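Local coordinates for protein beta-lactamase (Sphaerobacter thermophilus, PDB 4EWF) that probably hydrolyses the amide bond of beta-lactam rings, yielding substituted beta-amino acids, as a member of the class A beta-lactamase family, at residues E22-T31 / R41-R49. Numbering follows the deposited sequence.
Sequences EATGGTVGAT and RHNGDRRFR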
ATOM      1  N   GLU A  22      10.356 -16.668   6.534  1.00 19.60           N
ATOM      2  CA  GLU A  22      10.771 -17.429   5.354  1.00 25.20           C
ATOM      3  C   GLU A  22      11.097 -18.893   5.643  1.00 27.79           C
ATOM      4  O   GLU A  22      11.394 -19.670   4.724  1.00 24.05           O
ATOM      5  CB  GLU A  22      11.982 -16.765   4.698  1.00 25.99           C
ATOM      6  CG  GLU A  22      11.704 -15.372   4.181  1.00 21.63           C
ATOM      7  CD  GLU A  22      12.894 -14.776   3.449  1.00 27.86           C
ATOM      8  OE1 GLU A  22      14.047 -15.068   3.843  1.00 25.45           O
ATOM      9  OE2 GLU A  22      12.679 -14.019   2.469  1.00 25.28           O
ATOM     10  N   ALA A  23      11.040 -19.270   6.915  1.00 26.61           N
ATOM     11  CA  ALA A  23      11.480 -20.590   7.331  1.00 33.85           C
ATOM     12  C   ALA A  23      10.711 -21.737   6.664  1.00 38.96           C
ATOM     13  O   ALA A  23      11.268 -22.814   6.466  1.00 38.83           O
ATOM     14  CB  ALA A  23      11.428 -20.714   8.855  1.00 38.68           C
ATOM     15  N   THR A  24       9.442 -21.526   6.322  1.00 31.12           N
ATOM     16  CA  THR A  24       8.680 -22.601   5.685  1.00 38.93           C
ATOM     17  C   THR A  24       8.770 -22.593   4.154  1.00 43.54           C
ATOM     18  O   THR A  24       8.050 -23.326   3.483  1.00 48.54           O
ATOM     19  CB  THR A  24       7.202 -22.639   6.145  1.00 43.01           C
ATOM     20  OG1 THR A  24       6.610 -21.344   5.985  1.00 46.61           O
ATOM     21  CG2 THR A  24       7.114 -23.062   7.609  1.00 42.76           C
ATOM     22  N   GLY A  25       9.657 -21.773   3.604  1.00 34.72           N
ATOM     23  CA  GLY A  25       9.938 -21.831   2.181  1.00 38.49           C
ATOM     24  C   GLY A  25       9.397 -20.665   1.366  1.00 34.46           C
ATOM     25  O   GLY A  25       9.692 -20.554   0.173  1.00 31.34           O
ATOM     26  N   GLY A  26       8.622 -19.789   1.998  1.00 27.11           N
ATOM     27  CA  GLY A  26       8.129 -18.607   1.315  1.00 24.77           C
ATOM     28  C   GLY A  26       9.198 -17.529   1.206  1.00 26.48           C
ATOM     29  O   GLY A  26      10.345 -17.724   1.615  1.00 25.76           O
ATOM     30  N   THR A  27       8.818 -16.376   0.674  1.00 19.98           N
ATOM     31  CA  THR A  27       9.763 -15.282   0.452  1.00 20.81           C
ATOM     32  C   THR A  27       9.237 -13.974   1.003  1.00 21.44           C
ATOM     33  O   THR A  27       8.057 -13.661   0.846  1.00 20.10           O
ATOM     34  CB  THR A  27      10.045 -15.107  -1.072  1.00 26.49           C
ATOM     35  OG1 THR A  27      10.639 -16.306  -1.572  1.00 28.43           O
ATOM     36  CG2 THR A  27      11.006 -13.929  -1.334  1.00 24.38           C
ATOM     37  N   VAL A  28      10.128 -13.195   1.616  1.00 21.25           N
ATOM     38  CA  VAL A  28       9.791 -11.851   2.090  1.00 19.84           C
ATOM     39  C   VAL A  28      10.637 -10.807   1.346  1.00 21.20           C
ATOM     40  O   VAL A  28      11.815 -11.036   1.062  1.00 17.19           O
ATOM     41  CB  VAL A  28      10.044 -11.727   3.625  1.00 22.60           C
ATOM     42  CG1 VAL A  28       9.920 -10.265   4.107  1.00 16.46           C
ATOM     43  CG2 VAL A  28       9.078 -12.638   4.397  1.00 20.57           C
ATOM     44  N   GLY A  29      10.025  -9.682   1.000  1.00 18.18           N
ATOM     45  CA  GLY A  29      10.763  -8.526   0.509  1.00 15.76           C
ATOM     46  C   GLY A  29      10.399  -7.391   1.447  1.00 21.37           C
ATOM     47  O   GLY A  29       9.220  -7.197   1.760  1.00 19.95           O
ATOM     48  N   ALA A  30      11.400  -6.651   1.917  1.00 21.15           N
ATOM     49  CA  ALA A  30      11.160  -5.581   2.883  1.00 20.55           C
ATOM     50  C   ALA A  30      12.146  -4.453   2.682  1.00 24.70           C
ATOM     51  O   ALA A  30      13.357  -4.675   2.574  1.00 23.04           O
ATOM     52  CB  ALA A  30      11.272  -6.111   4.307  1.00 21.93           C
ATOM     53  N   THR A  31      11.617  -3.240   2.644  1.00 17.59           N
ATOM     54  CA  THR A  31      12.423  -2.037   2.657  1.00 21.35           C
ATOM     55  C   THR A  31      11.824  -1.141   3.730  1.00 19.98           C
ATOM     56  O   THR A  31      10.657  -0.784   3.668  1.00 19.28           O
ATOM     57  CB  THR A  31      12.410  -1.336   1.272  1.00 20.32           C
ATOM     58  OG1 THR A  31      13.030  -2.193   0.308  1.00 25.95           O
ATOM     59  CG2 THR A  31      13.176  -0.020   1.321  1.00 16.74           C
ATOM     60  N   ARG A  41      17.062  -3.278   4.081  1.00 18.92           N
ATOM     61  CA  ARG A  41      16.615  -3.892   2.838  1.00 22.38           C
ATOM     62  C   ARG A  41      16.846  -5.400   2.890  1.00 25.93           C
ATOM     63  O   ARG A  41      17.938  -5.871   3.237  1.00 21.02           O
ATOM     64  CB  ARG A  41      17.374  -3.314   1.627  1.00 26.45           C
ATOM     65  CG  ARG A  41      17.084  -1.853   1.323  1.00 32.13           C
ATOM     66  CD  ARG A  41      17.658  -1.413  -0.044  1.00 31.11           C
ATOM     67  NE  ARG A  41      17.895   0.031  -0.062  1.00 45.79           N
ATOM     68  CZ  ARG A  41      17.010   0.930  -0.482  1.00 51.63           C
ATOM     69  NH1 ARG A  41      15.832   0.540  -0.941  1.00 50.97           N
ATOM     70  NH2 ARG A  41      17.305   2.221  -0.454  1.00 60.36           N
ATOM     71  N   HIS A  42      15.808  -6.148   2.545  1.00 20.29           N
ATOM     72  CA  HIS A  42      15.912  -7.579   2.327  1.00 23.75           C
ATOM     73  C   HIS A  42      15.115  -7.880   1.066  1.00 24.70           C
ATOM     74  O   HIS A  42      13.891  -7.653   1.030  1.00 19.85           O
ATOM     75  CB  HIS A  42      15.323  -8.344   3.516  1.00 20.56           C
ATOM     76  CG  HIS A  42      15.281  -9.825   3.316  1.00 26.57           C
ATOM     77  ND1 HIS A  42      16.348 -10.645   3.617  1.00 26.50           N
ATOM     78  CD2 HIS A  42      14.302 -10.632   2.839  1.00 20.02           C
ATOM     79  CE1 HIS A  42      16.025 -11.896   3.338  1.00 25.81           C
ATOM     80  NE2 HIS A  42      14.794 -11.914   2.859  1.00 24.86           N
ATOM     81  N   ASN A  43      15.796  -8.364   0.028  1.00 17.17           N
ATOM     82  CA  ASN A  43      15.148  -8.585  -1.279  1.00 19.47           C
ATOM     83  C   ASN A  43      14.462  -7.304  -1.730  1.00 21.91           C
ATOM     84  O   ASN A  43      13.341  -7.321  -2.261  1.00 18.19           O
ATOM     85  CB  ASN A  43      14.114  -9.712  -1.193  1.00 19.94           C
ATOM     86  CG  ASN A  43      14.743 -11.081  -1.122  1.00 23.22           C
ATOM     87  OD1 ASN A  43      15.820 -11.298  -1.658  1.00 19.66           O
ATOM     88  ND2 ASN A  43      14.062 -12.023  -0.467  1.00 19.77           N
ATOM     89  N   GLY A  44      15.130  -6.183  -1.481  1.00 24.48           N
ATOM     90  CA  GLY A  44      14.532  -4.882  -1.696  1.00 24.93           C
ATOM     91  C   GLY A  44      14.192  -4.621  -3.139  1.00 23.93           C
ATOM     92  O   GLY A  44      13.247  -3.872  -3.416  1.00 18.30           O
ATOM     93  N   ASP A  45      14.962  -5.227  -4.051  1.00 18.08           N
ATOM     94  CA  ASP A  45      14.761  -5.015  -5.487  1.00 21.31           C
ATOM     95  C   ASP A  45      14.149  -6.234  -6.186  1.00 21.54           C
ATOM     96  O   ASP A  45      14.144  -6.326  -7.425  1.00 20.26           O
ATOM     97  CB  ASP A  45      16.070  -4.600  -6.173  1.00 24.06           C
ATOM     98  CG  ASP A  45      17.135  -5.684  -6.126  1.00 34.59           C
ATOM     99  OD1 ASP A  45      16.924  -6.732  -5.479  1.00 34.37           O
ATOM    100  OD2 ASP A  45      18.201  -5.471  -6.742  1.00 39.68           O
ATOM    101  N   ARG A  46      13.658  -7.180  -5.393  1.00 19.27           N
ATOM    102  CA  ARG A  46      13.052  -8.404  -5.943  1.00 18.46           C
ATOM    103  C   ARG A  46      11.614  -8.102  -6.375  1.00 19.41           C
ATOM    104  O   ARG A  46      10.933  -7.317  -5.734  1.00 16.10           O
ATOM    105  CB  ARG A  46      13.059  -9.530  -4.892  1.00 16.74           C
ATOM    106  CG  ARG A  46      12.377 -10.823  -5.370  1.00 16.28           C
ATOM    107  CD  ARG A  46      12.742 -12.033  -4.495  1.00 21.29           C
ATOM    108  NE  ARG A  46      11.971 -13.222  -4.864  1.00 22.72           N
ATOM    109  CZ  ARG A  46      12.351 -14.479  -4.639  1.00 19.52           C
ATOM    110  NH1 ARG A  46      11.558 -15.487  -4.988  1.00 22.28           N
ATOM    111  NH2 ARG A  46      13.514 -14.734  -4.055  1.00 20.31           N
ATOM    112  N   ARG A  47      11.166  -8.711  -7.470  1.00 18.02           N
ATOM    113  CA  ARG A  47       9.830  -8.464  -8.002  1.00 17.25           C
ATOM    114  C   ARG A  47       8.769  -9.363  -7.355  1.00 18.87           C
ATOM    115  O   ARG A  47       8.906 -10.584  -7.360  1.00 18.76           O
ATOM    116  CB  ARG A  47       9.833  -8.680  -9.519  1.00 18.05           C
ATOM    117  CG  ARG A  47      10.820  -7.787 -10.264  1.00 21.72           C
ATOM    118  CD  ARG A  47      11.114  -8.313 -11.688  1.00 27.39           C
ATOM    119  NE  ARG A  47      12.071  -7.467 -12.398  1.00 27.42           N
ATOM    120  CZ  ARG A  47      13.331  -7.804 -12.667  1.00 34.38           C
ATOM    121  NH1 ARG A  47      13.819  -9.000 -12.305  1.00 27.11           N
ATOM    122  NH2 ARG A  47      14.108  -6.949 -13.328  1.00 36.43           N
ATOM    123  N   PHE A  48       7.727  -8.742  -6.797  1.00 18.41           N
ATOM    124  CA  PHE A  48       6.588  -9.438  -6.189  1.00 16.20           C
ATOM    125  C   PHE A  48       5.296  -8.991  -6.899  1.00 22.80           C
ATOM    126  O   PHE A  48       5.254  -7.906  -7.479  1.00 19.01           O
ATOM    127  CB  PHE A  48       6.454  -9.018  -4.716  1.00 14.32           C
ATOM    128  CG  PHE A  48       7.610  -9.455  -3.851  1.00 18.71           C
ATOM    129  CD1 PHE A  48       7.515 -10.607  -3.085  1.00 21.95           C
ATOM    130  CD2 PHE A  48       8.790  -8.726  -3.828  1.00 15.54           C
ATOM    131  CE1 PHE A  48       8.580 -11.031  -2.283  1.00 19.96           C
ATOM    132  CE2 PHE A  48       9.876  -9.140  -3.030  1.00 17.57           C
ATOM    133  CZ  PHE A  48       9.763 -10.295  -2.261  1.00 18.49           C
ATOM    134  N   ARG A  49       4.237  -9.795  -6.827  1.00 17.82           N
ATOM    135  CA  ARG A  49       2.925  -9.317  -7.265  1.00 20.43           C
ATOM    136  C   ARG A  49       2.507  -8.182  -6.348  1.00 21.83           C
ATOM    137  O   ARG A  49       2.570  -8.295  -5.120  1.00 24.12           O
ATOM    138  CB  ARG A  49       1.868 -10.438  -7.252  1.00 18.56           C
ATOM    139  CG  ARG A  49       2.202 -11.591  -8.205  1.00 21.16           C
ATOM    140  CD  ARG A  49       1.110 -12.670  -8.228  1.00 29.67           C
ATOM    141  NE  ARG A  49       1.642 -13.910  -8.787  1.00 30.51           N
ATOM    142  CZ  ARG A  49       1.677 -14.178 -10.082  1.00 33.87           C
ATOM    143  NH1 ARG A  49       1.194 -13.304 -10.954  1.00 36.19           N
ATOM    144  NH2 ARG A  49       2.183 -15.317 -10.506  1.00 36.78           N
TER
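The antiparallel beta hairpin of strands 27-33 and 39-42, at one border of the five-stranded sheet of this class A beta-lactamase fold, pairs A30 with H42 and T31 with R41. A30 and H42 form the hydrogen-bonded pair, A30 N to H42 O at 2.8 Å and H42 N to A30 O at 2.9 Å. Where strand 39-42 ends, side-chain bonds take the place of backbone pairing. N43 turns its amide onto V28 O, two residues before A30, ND2 donating to it (2.9 Å, 163° at the hydrogen). H42 has CG anti to its backbone N (chi1 175°), which brings the ring edge past V28 O, CD2 at 3.1 Å, to E22, the first residue of the type I turn E22-G25. E22 OE2 thus takes two donors: V28 N through its anti lone pair, and H42 NE2 (3.0 Å) from above the carboxylate plane, joining this turn to both strands. On the other face of the sheet, D165 OD1 of helix 164-175 takes a hydrogen bond with T31 OG1 and a salt bridge from R41 NH1. After the type I turn N43-R46 the chain leaves the sheet, yet two side chains reach back to strand 27-33: F48 presses CZ to 3.3 Å from G29 N, and T27 CG2 sits 3.6 Å above the centre of the R46 guanidinium.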